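Local coordinates for protein pyruvate kinase (Pyrobaculum aerophilum, PDB 3QTG) that catalyses the last step of glycolysis, in which phosphate passes from phosphoenolpyruvate to ADP to give pyruvate and ATP, at residues 140-145 with 154-159; 124-129 with 144-149; 290-295 with 322-327; 171-176 with 231-236. One frame throughout, in Å; residues are numbered along the deposited sequence.

Contact 1. Residues 140-145 with 154-159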
loop_
_atom_site.group_PDB
_atom_site.type_symbol
_atom_site.label_atom_id
_atom_site.label_comp_id
_atom_site.label_asym_id
_atom_site.label_seq_id
_atom_site.Cartn_x
_atom_site.Cartn_y
_atom_site.Cartn_z
ATOM N N ARG A 140 48.402 7.147 -19.133
ATOM C CA ARG A 140 47.905 8.119 -18.179
ATOM C C ARG A 140 49.042 9.049 -17.801
ATOM O O ARG A 140 50.186 8.623 -17.675
ATOM C CB ARG A 140 47.352 7.442 -16.928
ATOM C CG ARG A 140 46.455 6.248 -17.226
ATOM C CD ARG A 140 46.164 5.425 -15.976
ATOM N NE ARG A 140 44.957 5.923 -15.322
ATOM C CZ ARG A 140 44.981 6.694 -14.255
ATOM N NH1 ARG A 140 46.137 7.016 -13.737
ATOM N NH2 ARG A 140 43.866 7.126 -13.703
ATOM N N LEU A 141 48.710 10.327 -17.647
ATOM C CA LEU A 141 49.688 11.328 -17.252
ATOM C C LEU A 141 49.089 12.165 -16.134
ATOM O O LEU A 141 47.978 12.673 -16.266
ATOM C CB LEU A 141 50.084 12.266 -18.409
ATOM C CG LEU A 141 50.479 12.028 -19.883
ATOM C CD1 LEU A 141 52.020 12.012 -20.169
ATOM C CD2 LEU A 141 49.714 10.909 -20.612
ATOM N N LYS A 142 49.851 12.328 -15.057
ATOM C CA LYS A 142 49.394 13.057 -13.880
ATOM C C LYS A 142 49.838 14.520 -14.015
ATOM O O LYS A 142 51.027 14.792 -14.086
ATOM C CB LYS A 142 50.046 12.454 -12.631
ATOM C CG LYS A 142 49.133 12.161 -11.477
ATOM C CD LYS A 142 48.158 13.264 -11.130
ATOM C CE LYS A 142 47.188 12.748 -10.058
ATOM N NZ LYS A 142 47.896 12.495 -8.770
ATOM N N VAL A 143 48.891 15.450 -14.028
ATOM C CA VAL A 143 49.191 16.887 -14.178
ATOM C C VAL A 143 49.839 17.524 -12.922
ATOM O O VAL A 143 49.266 17.540 -11.832
ATOM C CB VAL A 143 47.946 17.686 -14.633
ATOM C CG1 VAL A 143 48.269 19.173 -14.826
ATOM C CG2 VAL A 143 47.371 17.087 -15.919
ATOM N N THR A 144 51.033 18.079 -13.112
ATOM C CA THR A 144 51.856 18.581 -12.016
ATOM C C THR A 144 52.038 20.102 -11.996
ATOM O O THR A 144 52.475 20.676 -10.995
ATOM C CB THR A 144 53.242 17.927 -12.055
ATOM O OG1 THR A 144 53.829 18.134 -13.348
ATOM C CG2 THR A 144 53.139 16.427 -11.749
ATOM N N ASN A 145 51.720 20.747 -13.109
ATOM C CA ASN A 145 51.803 22.196 -13.208
ATOM C C ASN A 145 51.052 22.629 -14.448
ATOM O O ASN A 145 50.992 21.874 -15.423
ATOM C CB ASN A 145 53.268 22.677 -13.260
ATOM C CG ASN A 145 53.426 24.116 -12.808
ATOM O OD1 ASN A 145 52.475 24.734 -12.328
ATOM N ND2 ASN A 145 54.624 24.657 -12.957
ATOM N N VAL A 154 53.183 14.081 -15.557
ATOM C CA VAL A 154 54.134 12.982 -15.414
ATOM C C VAL A 154 53.499 11.719 -15.957
ATOM O O VAL A 154 52.395 11.343 -15.529
ATOM C CB VAL A 154 54.550 12.761 -13.916
ATOM C CG1 VAL A 154 55.354 11.460 -13.737
ATOM C CG2 VAL A 154 55.350 13.946 -13.399
ATOM N N ALA A 155 54.196 11.065 -16.882
ATOM C CA ALA A 155 53.738 9.829 -17.468
ATOM C C ALA A 155 53.828 8.692 -16.434
ATOM O O ALA A 155 54.859 8.507 -15.776
ATOM C CB ALA A 155 54.548 9.506 -18.684
ATOM N N GLU A 156 52.721 7.967 -16.284
ATOM C CA GLU A 156 52.630 6.859 -15.351
ATOM C C GLU A 156 53.167 5.576 -15.986
ATOM O O GLU A 156 53.451 4.619 -15.283
ATOM C CB GLU A 156 51.190 6.700 -14.854
ATOM C CG GLU A 156 50.724 7.907 -14.060
ATOM C CD GLU A 156 49.272 7.825 -13.589
ATOM O OE1 GLU A 156 48.657 6.726 -13.596
ATOM O OE2 GLU A 156 48.740 8.887 -13.196
ATOM N N SER A 157 53.333 5.587 -17.313
ATOM C CA SER A 157 53.996 4.507 -18.039
ATOM C C SER A 157 54.616 5.022 -19.345
ATOM O O SER A 157 54.445 6.188 -19.705
ATOM C CB SER A 157 53.025 3.345 -18.305
ATOM O OG SER A 157 51.958 3.759 -19.136
ATOM N N SER A 158 55.370 4.155 -20.016
ATOM C CA SER A 158 55.937 4.420 -21.331
ATOM C C SER A 158 54.883 4.360 -22.431
ATOM O O SER A 158 53.837 3.736 -22.269
ATOM C CB SER A 158 57.042 3.418 -21.640
ATOM O OG SER A 158 58.253 3.835 -21.054
ATOM N N GLY A 159 55.171 5.001 -23.557
ATOM C CA GLY A 159 54.199 5.106 -24.628
ATOM C C GLY A 159 54.683 6.009 -25.740
ATOM O O GLY A 159 55.681 6.717 -25.598
#
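The chain of Arg140 bends at its third torsion (chi3 90°), which sets NE, while the extended second torsion of Glu156 (chi2 178°) sets its CD. Arg140 NH1 reaches Glu156 OE1 at 2.5 Å in a salt bridge. That length is very short, so its exact value is doubtful. The oxygen lies near the guanidinium plane, at its edge. NH1 meets OE1 on the syn side, somewhat out of the carboxylate plane, and the two planes are turned 47° apart. The aliphatic part of Arg140 also takes part, with its CB 3.6 Å from Glu156 OE1. Lys142 lies against the same glutamate, its CG 3.7 Å from Glu156 OE2. Lys142 NZ is 5.8 Å from Glu156 OE2, so the opposite charges are near but not in contact.

The backbones pair antiparallel. Glu156 N donates to Arg140 O at 3.0 Å, just past the end of the second strand. Lys142 and Val154 form a hydrogen-bonded pair, with both N-H groups used. Leu141 and Ala155 form the adjacent non-hydrogen-bonded pair, and Leu141 CD1 packs on Ala155 CB at 3.9 Å. Lys142 and Val154 are on the other face, and Val154 CG2 meets Thr144 CG2 at 3.7 Å, the side chains at about a right angle.

Arg140 has a second acidic partner, Glu170, at NH2. The contact is part of the beta hairpin of strands 139-146 and 150-155. In the six-stranded mixed sheet, strand 131-134 flanks the first of these and strand 101-106 flanks the second.

Contact 2. Residues 124-129 with 144-149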
loop_
_atom_site.group_PDB
_atom_site.type_symbol
_atom_site.label_atom_id
_atom_site.label_comp_id
_atom_site.label_asym_id
_atom_site.label_seq_id
_atom_site.Cartn_x
_atom_site.Cartn_y
_atom_site.Cartn_z
ATOM N N SER A 124 41.485 24.996 -20.578
ATOM C CA SER A 124 40.466 25.433 -19.617
ATOM C C SER A 124 39.954 24.314 -18.709
ATOM O O SER A 124 39.551 24.589 -17.593
ATOM C CB SER A 124 39.284 26.068 -20.332
ATOM O OG SER A 124 39.737 27.132 -21.142
ATOM N N ALA A 125 39.965 23.070 -19.182
ATOM C CA ALA A 125 39.437 21.931 -18.418
ATOM C C ALA A 125 40.423 21.340 -17.387
ATOM O O ALA A 125 40.000 20.707 -16.413
ATOM C CB ALA A 125 38.952 20.836 -19.369
ATOM N N VAL A 126 41.723 21.535 -17.607
ATOM C CA VAL A 126 42.763 20.870 -16.826
ATOM C C VAL A 126 43.210 21.669 -15.593
ATOM O O VAL A 126 43.494 22.874 -15.677
ATOM C CB VAL A 126 44.011 20.484 -17.710
ATOM C CG1 VAL A 126 45.175 19.993 -16.842
ATOM C CG2 VAL A 126 43.649 19.419 -18.748
ATOM N N GLU A 127 43.267 20.970 -14.456
ATOM C CA GLU A 127 43.828 21.492 -13.209
ATOM C C GLU A 127 44.933 20.559 -12.719
ATOM O O GLU A 127 45.031 19.402 -13.146
ATOM C CB GLU A 127 42.746 21.584 -12.119
ATOM C CG GLU A 127 41.562 22.455 -12.471
ATOM C CD GLU A 127 40.439 22.334 -11.447
ATOM O OE1 GLU A 127 39.781 21.262 -11.378
ATOM O OE2 GLU A 127 40.223 23.322 -10.694
ATOM N N GLN A 128 45.739 21.060 -11.791
ATOM C CA GLN A 128 46.725 20.231 -11.100
ATOM C C GLN A 128 46.100 18.998 -10.454
ATOM O O GLN A 128 45.043 19.083 -9.836
ATOM C CB GLN A 128 47.449 21.043 -10.044
ATOM C CG GLN A 128 48.846 20.530 -9.794
ATOM C CD GLN A 128 49.569 21.353 -8.783
ATOM O OE1 GLN A 128 49.615 22.579 -8.880
ATOM N NE2 GLN A 128 50.134 20.686 -7.779
ATOM N N ASN A 129 46.772 17.860 -10.619
ATOM C CA ASN A 129 46.323 16.533 -10.143
ATOM C C ASN A 129 45.268 15.836 -10.994
ATOM O O ASN A 129 44.887 14.717 -10.674
ATOM C CB ASN A 129 45.911 16.528 -8.657
ATOM C CG ASN A 129 47.018 17.025 -7.751
ATOM O OD1 ASN A 129 46.863 18.045 -7.066
ATOM N ND2 ASN A 129 48.158 16.333 -7.767
ATOM N N THR A 144 51.033 18.079 -13.112
ATOM C CA THR A 144 51.856 18.581 -12.016
ATOM C C THR A 144 52.038 20.102 -11.996
ATOM O O THR A 144 52.475 20.676 -10.995
ATOM C CB THR A 144 53.242 17.927 -12.055
ATOM O OG1 THR A 144 53.829 18.134 -13.348
ATOM C CG2 THR A 144 53.139 16.427 -11.749
ATOM N N ASN A 145 51.720 20.747 -13.109
ATOM C CA ASN A 145 51.803 22.196 -13.208
ATOM C C ASN A 145 51.052 22.629 -14.448
ATOM O O ASN A 145 50.992 21.874 -15.423
ATOM C CB ASN A 145 53.268 22.677 -13.260
ATOM C CG ASN A 145 53.426 24.116 -12.808
ATOM O OD1 ASN A 145 52.475 24.734 -12.328
ATOM N ND2 ASN A 145 54.624 24.657 -12.957
ATOM N N THR A 146 50.474 23.831 -14.390
ATOM C CA THR A 146 49.692 24.425 -15.487
ATOM C C THR A 146 50.056 25.898 -15.592
ATOM O O THR A 146 50.461 26.510 -14.613
ATOM C CB THR A 146 48.155 24.311 -15.256
ATOM O OG1 THR A 146 47.767 25.161 -14.171
ATOM C CG2 THR A 146 47.730 22.880 -14.917
ATOM N N GLY A 147 49.900 26.471 -16.779
ATOM C CA GLY A 147 50.291 27.859 -17.013
ATOM C C GLY A 147 49.300 28.556 -17.915
ATOM O O GLY A 147 48.116 28.224 -17.916
ATOM N N SER A 148 49.776 29.531 -18.680
ATOM C CA SER A 148 48.899 30.275 -19.582
ATOM C C SER A 148 48.234 29.260 -20.531
ATOM O O SER A 148 47.098 28.790 -20.293
ATOM C CB SER A 148 49.711 31.342 -20.336
ATOM O OG SER A 148 48.880 32.290 -20.991
ATOM N N ASP A 149 48.968 28.891 -21.577
ATOM C CA ASP A 149 48.462 27.943 -22.570
ATOM C C ASP A 149 49.369 26.703 -22.585
ATOM O O ASP A 149 49.835 26.261 -23.629
ATOM C CB ASP A 149 48.409 28.635 -23.940
ATOM C CG ASP A 149 47.332 29.711 -24.015
ATOM O OD1 ASP A 149 46.181 29.468 -23.553
ATOM O OD2 ASP A 149 47.625 30.803 -24.555
#
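The carbonyl oxygen of Thr144 is approached by the side chain of Gln128, at van der Waals distance. CD of Gln128 comes closest, at 3.7 Å from Thr144 O. OE1 and NE2 of Gln128 are both 4.0 Å from Thr144 O. CG of Gln128 is anti to its backbone N (chi1 -152°), and the rest of the chain is extended. Gln128 CG itself lies 3.8 Å from Thr144 O.

The second point of touch is apolar for the most part. Thr146 points toward the chain after helix 120-125, and its CG2 stands 4.3 Å from Val126 CG1. The same methyl, Thr146 CG2, is 4.1 Å from Gln128 N. Val126 is the residue where the chain leaves helical geometry, and its side chain is buried. It also touches Val143 and Ile151 of the hairpin.

Glu127 points away from the strand. Its carboxylate pairs with Lys172, and its N-H is taken by Asp130.

A classic beta bulge puts Thr144 and Asn145 opposite the single residue Glu152. Asn145 OD1 also receives a weak bond from Thr146 N.

The contact lies on the surface, far from the active site. It lays the link between helix 120-125 and strand 131-134 against the end of strand 139-146, close to the turn into strand 150-155.

Contact 3. Residues 290-295 with 322-327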
loop_
_atom_site.group_PDB
_atom_site.type_symbol
_atom_site.label_atom_id
_atom_site.label_comp_id
_atom_site.label_asym_id
_atom_site.label_seq_id
_atom_site.Cartn_x
_atom_site.Cartn_y
_atom_site.Cartn_z
ATOM N N LEU A 290 29.239 -5.449 -23.616
ATOM C CA LEU A 290 28.257 -6.432 -23.187
ATOM C C LEU A 290 28.793 -7.848 -23.365
ATOM O O LEU A 290 28.711 -8.667 -22.449
ATOM C CB LEU A 290 26.916 -6.216 -23.908
ATOM C CG LEU A 290 26.180 -4.923 -23.536
ATOM C CD1 LEU A 290 25.168 -4.577 -24.589
ATOM C CD2 LEU A 290 25.544 -4.955 -22.122
ATOM N N LEU A 291 29.327 -8.133 -24.558
ATOM C CA LEU A 291 29.852 -9.458 -24.889
ATOM C C LEU A 291 31.257 -9.308 -25.454
ATOM O O LEU A 291 31.637 -9.939 -26.447
ATOM C CB LEU A 291 28.916 -10.194 -25.861
ATOM C CG LEU A 291 27.480 -10.471 -25.377
ATOM C CD1 LEU A 291 26.607 -11.025 -26.496
ATOM C CD2 LEU A 291 27.473 -11.428 -24.181
ATOM N N ASP A 292 32.033 -8.465 -24.785
ATOM C CA ASP A 292 33.330 -8.044 -25.276
ATOM C C ASP A 292 34.328 -9.182 -25.565
ATOM O O ASP A 292 35.007 -9.150 -26.592
ATOM C CB ASP A 292 33.940 -7.001 -24.346
ATOM C CG ASP A 292 34.635 -5.901 -25.109
ATOM O OD1 ASP A 292 33.997 -5.314 -26.024
ATOM O OD2 ASP A 292 35.825 -5.643 -24.806
ATOM N N SER A 293 34.402 -10.182 -24.683
ATOM C CA SER A 293 35.308 -11.311 -24.897
ATOM C C SER A 293 35.032 -12.022 -26.230
ATOM O O SER A 293 35.895 -12.730 -26.759
ATOM C CB SER A 293 35.230 -12.311 -23.741
ATOM O OG SER A 293 34.086 -13.135 -23.875
ATOM N N MET A 294 33.842 -11.810 -26.784
ATOM C CA MET A 294 33.412 -12.534 -27.981
ATOM C C MET A 294 34.033 -12.038 -29.292
ATOM O O MET A 294 33.794 -12.620 -30.355
ATOM C CB MET A 294 31.888 -12.568 -28.075
ATOM C CG MET A 294 31.247 -13.439 -27.017
ATOM S SD MET A 294 29.538 -13.810 -27.424
ATOM C CE MET A 294 29.746 -15.050 -28.704
ATOM N N GLN A 295 34.819 -10.971 -29.210
ATOM C CA GLN A 295 35.657 -10.536 -30.326
ATOM C C GLN A 295 36.666 -11.637 -30.695
ATOM O O GLN A 295 37.038 -11.774 -31.866
ATOM C CB GLN A 295 36.398 -9.235 -29.987
ATOM C CG GLN A 295 35.494 -8.031 -29.795
ATOM C CD GLN A 295 36.279 -6.769 -29.518
ATOM O OE1 GLN A 295 36.892 -6.202 -30.422
ATOM N NE2 GLN A 295 36.252 -6.310 -28.268
ATOM N N THR A 322 28.579 -3.494 -30.027
ATOM C CA THR A 322 29.410 -2.619 -30.843
ATOM C C THR A 322 30.541 -3.397 -31.525
ATOM O O THR A 322 30.306 -3.989 -32.579
ATOM C CB THR A 322 29.864 -1.354 -30.068
ATOM O OG1 THR A 322 30.460 -1.737 -28.825
ATOM C CG2 THR A 322 28.646 -0.476 -29.766
ATOM N N ASN A 323 31.736 -3.415 -30.928
ATOM C CA ASN A 323 32.902 -4.129 -31.489
ATOM C C ASN A 323 32.672 -5.601 -31.729
ATOM O O ASN A 323 33.217 -6.168 -32.694
ATOM C CB ASN A 323 34.092 -4.002 -30.565
ATOM C CG ASN A 323 34.380 -2.576 -30.182
ATOM O OD1 ASN A 323 34.353 -2.235 -28.996
ATOM N ND2 ASN A 323 34.651 -1.728 -31.172
ATOM N N GLU A 324 31.883 -6.209 -30.833
ATOM C CA GLU A 324 31.520 -7.629 -30.854
ATOM C C GLU A 324 31.009 -8.066 -32.216
ATOM O O GLU A 324 31.170 -9.226 -32.607
ATOM C CB GLU A 324 30.409 -7.933 -29.821
ATOM C CG GLU A 324 30.730 -7.604 -28.378
ATOM C CD GLU A 324 30.229 -6.241 -27.921
ATOM O OE1 GLU A 324 30.213 -5.289 -28.736
ATOM O OE2 GLU A 324 29.860 -6.113 -26.731
ATOM N N THR A 325 30.356 -7.148 -32.918
ATOM C CA THR A 325 29.809 -7.437 -34.241
ATOM C C THR A 325 30.500 -6.637 -35.356
ATOM O O THR A 325 30.602 -7.109 -36.486
ATOM C CB THR A 325 28.264 -7.220 -34.288
ATOM O OG1 THR A 325 27.956 -5.840 -34.056
ATOM C CG2 THR A 325 27.541 -8.102 -33.238
ATOM N N ALA A 326 30.982 -5.439 -35.028
ATOM C CA ALA A 326 31.571 -4.543 -36.016
ATOM C C ALA A 326 32.911 -5.072 -36.554
ATOM O O ALA A 326 33.123 -5.111 -37.768
ATOM C CB ALA A 326 31.740 -3.136 -35.443
ATOM N N SER A 327 33.788 -5.502 -35.648
ATOM C CA SER A 327 35.181 -5.803 -35.990
ATOM C C SER A 327 35.674 -7.147 -35.461
ATOM O O SER A 327 36.777 -7.579 -35.799
ATOM C CB SER A 327 36.088 -4.673 -35.485
ATOM O OG SER A 327 35.865 -4.413 -34.107
HETATM O O HOH W 1 33.125 -11.126 -32.452
#
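Glu324 carries this contact, and its side chain can be followed outward against Leu291 and Leu290. Glu324 CB is 4.1 Å from Leu291 O. Glu324 CG sits nearer, 3.2 Å from Leu291 O. The chain then bends (chi2 96°), which sets CD near the backbone N of Leu291. At the tip, OE2 takes two backbone N-H groups. Glu324 OE2 accepts from Leu291 N (3.0 Å) with its anti lone pair. Leu290 N donates at 3.2 Å to Glu324 OE2, almost in line with the C-O bond of the carboxylate. The other oxygen, Glu324 OE1, accepts from Thr322 N at 2.7 Å on its syn side.

Three backbone donors thus hold this buried carboxylate. They belong to the loops after neighbouring barrel strands, 284-287 and 318-321, of the TIM barrel. Both loops lie at the C-terminal ends of the strands, where such barrels carry the active site. The side chains of Thr288, a probable substrate ligand, and His51, a probable ATP ligand, are each about 6 Å from that of Asn323.

Asp292 OD1 lies 4.3 Å from Glu324 OE2, a like-charge approach that the N-H donors probably help to offset. Gln295 and Asn323 cross obliquely. Gln295 OE1 lies 3.6 Å from Asn323 CB, and the two amide planes are 22° apart. A water molecule donates to both Met294 O and Glu324 O.

Contact 4. Residues 171-176 with 231-236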
loop_
_atom_site.group_PDB
_atom_site.type_symbol
_atom_site.label_atom_id
_atom_site.label_comp_id
_atom_site.label_asym_id
_atom_site.label_seq_id
_atom_site.Cartn_x
_atom_site.Cartn_y
_atom_site.Cartn_z
ATOM N N GLY A 171 37.336 12.401 -15.817
ATOM C CA GLY A 171 36.332 13.095 -15.000
ATOM C C GLY A 171 36.058 14.555 -15.328
ATOM O O GLY A 171 35.363 15.235 -14.567
ATOM N N LYS A 172 36.598 15.048 -16.451
ATOM C CA LYS A 172 36.366 16.428 -16.895
ATOM C C LYS A 172 35.725 16.463 -18.265
ATOM O O LYS A 172 36.039 15.655 -19.128
ATOM C CB LYS A 172 37.665 17.258 -16.938
ATOM C CG LYS A 172 38.372 17.455 -15.612
ATOM C CD LYS A 172 37.636 18.410 -14.697
ATOM C CE LYS A 172 38.369 18.544 -13.375
ATOM N NZ LYS A 172 39.482 19.541 -13.467
ATOM N N ASP A 173 34.821 17.412 -18.451
ATOM C CA ASP A 173 34.196 17.669 -19.739
ATOM C C ASP A 173 34.840 18.860 -20.437
ATOM O O ASP A 173 35.200 19.848 -19.795
ATOM C CB ASP A 173 32.714 17.975 -19.543
ATOM C CG ASP A 173 31.928 16.777 -19.064
ATOM O OD1 ASP A 173 30.920 16.455 -19.739
ATOM O OD2 ASP A 173 32.313 16.162 -18.036
ATOM N N TYR A 174 34.970 18.767 -21.752
ATOM C CA TYR A 174 35.398 19.908 -22.547
ATOM C C TYR A 174 34.251 20.863 -22.936
ATOM O O TYR A 174 33.223 20.434 -23.458
ATOM C CB TYR A 174 36.072 19.429 -23.823
ATOM C CG TYR A 174 37.303 18.564 -23.658
ATOM C CD1 TYR A 174 38.337 18.909 -22.771
ATOM C CD2 TYR A 174 37.451 17.424 -24.434
ATOM C CE1 TYR A 174 39.476 18.094 -22.654
ATOM C CE2 TYR A 174 38.562 16.625 -24.332
ATOM C CZ TYR A 174 39.577 16.971 -23.454
ATOM O OH TYR A 174 40.672 16.155 -23.390
ATOM N N ASP A 175 34.452 22.160 -22.735
ATOM C CA ASP A 175 33.479 23.148 -23.181
ATOM C C ASP A 175 33.673 23.493 -24.668
ATOM O O ASP A 175 34.258 24.518 -25.020
ATOM C CB ASP A 175 33.558 24.396 -22.296
ATOM C CG ASP A 175 32.558 25.466 -22.697
ATOM O OD1 ASP A 175 31.549 25.151 -23.368
ATOM O OD2 ASP A 175 32.782 26.643 -22.336
ATOM N N ILE A 176 33.174 22.625 -25.543
ATOM C CA ILE A 176 33.298 22.836 -26.987
ATOM C C ILE A 176 31.933 23.098 -27.662
ATOM O O ILE A 176 30.994 22.300 -27.523
ATOM C CB ILE A 176 34.011 21.648 -27.685
ATOM C CG1 ILE A 176 35.462 21.522 -27.205
ATOM C CG2 ILE A 176 33.993 21.822 -29.196
ATOM C CD1 ILE A 176 36.076 20.147 -27.482
ATOM N N ILE A 231 24.871 9.114 -22.844
ATOM C CA ILE A 231 25.385 9.638 -21.586
ATOM C C ILE A 231 26.795 9.041 -21.438
ATOM O O ILE A 231 26.955 7.838 -21.195
ATOM C CB ILE A 231 24.442 9.298 -20.407
ATOM C CG1 ILE A 231 22.984 9.683 -20.758
ATOM C CG2 ILE A 231 24.904 9.974 -19.126
ATOM C CD1 ILE A 231 22.696 11.191 -20.872
ATOM N N GLU A 232 27.794 9.903 -21.622
ATOM C CA GLU A 232 29.182 9.491 -21.847
ATOM C C GLU A 232 30.137 10.079 -20.821
ATOM O O GLU A 232 31.273 9.629 -20.702
ATOM C CB GLU A 232 29.657 9.933 -23.249
ATOM C CG GLU A 232 29.197 9.079 -24.393
ATOM C CD GLU A 232 29.225 9.817 -25.723
ATOM O OE1 GLU A 232 29.818 9.301 -26.689
ATOM O OE2 GLU A 232 28.666 10.925 -25.810
ATOM N N THR A 233 29.698 11.083 -20.076
ATOM C CA THR A 233 30.622 11.816 -19.219
ATOM C C THR A 233 30.027 12.180 -17.887
ATOM O O THR A 233 28.811 12.152 -17.690
ATOM C CB THR A 233 31.061 13.143 -19.853
ATOM O OG1 THR A 233 29.947 14.044 -19.891
ATOM C CG2 THR A 233 31.657 12.949 -21.260
ATOM N N LYS A 234 30.906 12.572 -16.981
ATOM C CA LYS A 234 30.508 13.079 -15.683
ATOM C C LYS A 234 29.553 14.284 -15.796
ATOM O O LYS A 234 28.605 14.414 -15.013
ATOM C CB LYS A 234 31.769 13.433 -14.894
ATOM C CG LYS A 234 31.601 13.524 -13.413
ATOM C CD LYS A 234 32.957 13.377 -12.722
ATOM C CE LYS A 234 33.082 12.027 -12.035
ATOM N NZ LYS A 234 34.427 11.851 -11.402
ATOM N N GLY A 235 29.805 15.156 -16.772
ATOM C CA GLY A 235 28.990 16.354 -16.983
ATOM C C GLY A 235 27.585 16.012 -17.433
ATOM O O GLY A 235 26.624 16.681 -17.047
ATOM N N ALA A 236 27.467 14.960 -18.242
ATOM C CA ALA A 236 26.151 14.421 -18.633
ATOM C C ALA A 236 25.403 13.823 -17.426
ATOM O O ALA A 236 24.199 14.066 -17.232
ATOM C CB ALA A 236 26.313 13.380 -19.743
HETATM O O HOH W 2 33.605 13.775 -17.468
#
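The backbones come near each other at two places, with CA atoms 5.9 Å apart for Gly171 and Lys234 and 6.0 Å apart for Asp173 and Gly235. The second segment starts helix 234-238, after barrel strand 226-231 of the TIM barrel, and Thr233 is its N-cap. Thr233 OG1 accepts from Ala236 N, the classic capping bond.

The same hydroxyl, Thr233 OG1, donates across the contact, to Asp173 OD1 at 2.6 Å. It meets that oxygen on the syn side, 22° out of the carboxylate plane. Its position between the backbone N and carbonyl carbon of Thr233 (chi1 69°) lets it serve both partners. The other oxygen, Asp173 OD2, accepts from Gly235 N at 3.0 Å. A helix start presents bare N-H groups, and a carboxylate there is probably favoured by the helix dipole. Gly235, without a side chain, lets Asp173 come close to its N.

Lys234 packs its aliphatic part on the other end of the segment, with CD 3.6 Å from Gly171 O. Its charged end turns to Tyr261 in a cation-pi contact, and Gly171 N bonds His260 nearby.

Segment 171-176 leads from the inserted mixed sheet back to the barrel. The contact thus ties that return path to the loop holding Glu232, a probable magnesium ligand.

One water closes the arrangement. It donates to Asp173 OD2 at 2.8 Å and accepts from Lys234 N at 3.0 Å.

Overall arrangement
Along the chain, contacts 1 and 2 come first, then contact 4, then contact 3. Contacts 1 and 2 share strand 139-146 of the mixed sheet, and their centres are about 13 Å apart. That sheet is inserted between barrel strands 76-80 and 199-202. Contact 4 is about 17 Å from contact 2, centre to centre. The two touch through Lys172, whose NZ bonds Ala125 O and Glu127 OE1. Contact 3 lies at the C-terminal mouth of the barrel, about 25 Å from contact 4, centre to centre. Contacts 1 and 2 thus belong to the inserted sheet, while contacts 3 and 4 lie at the barrel's C-terminal end, where the active site is expected.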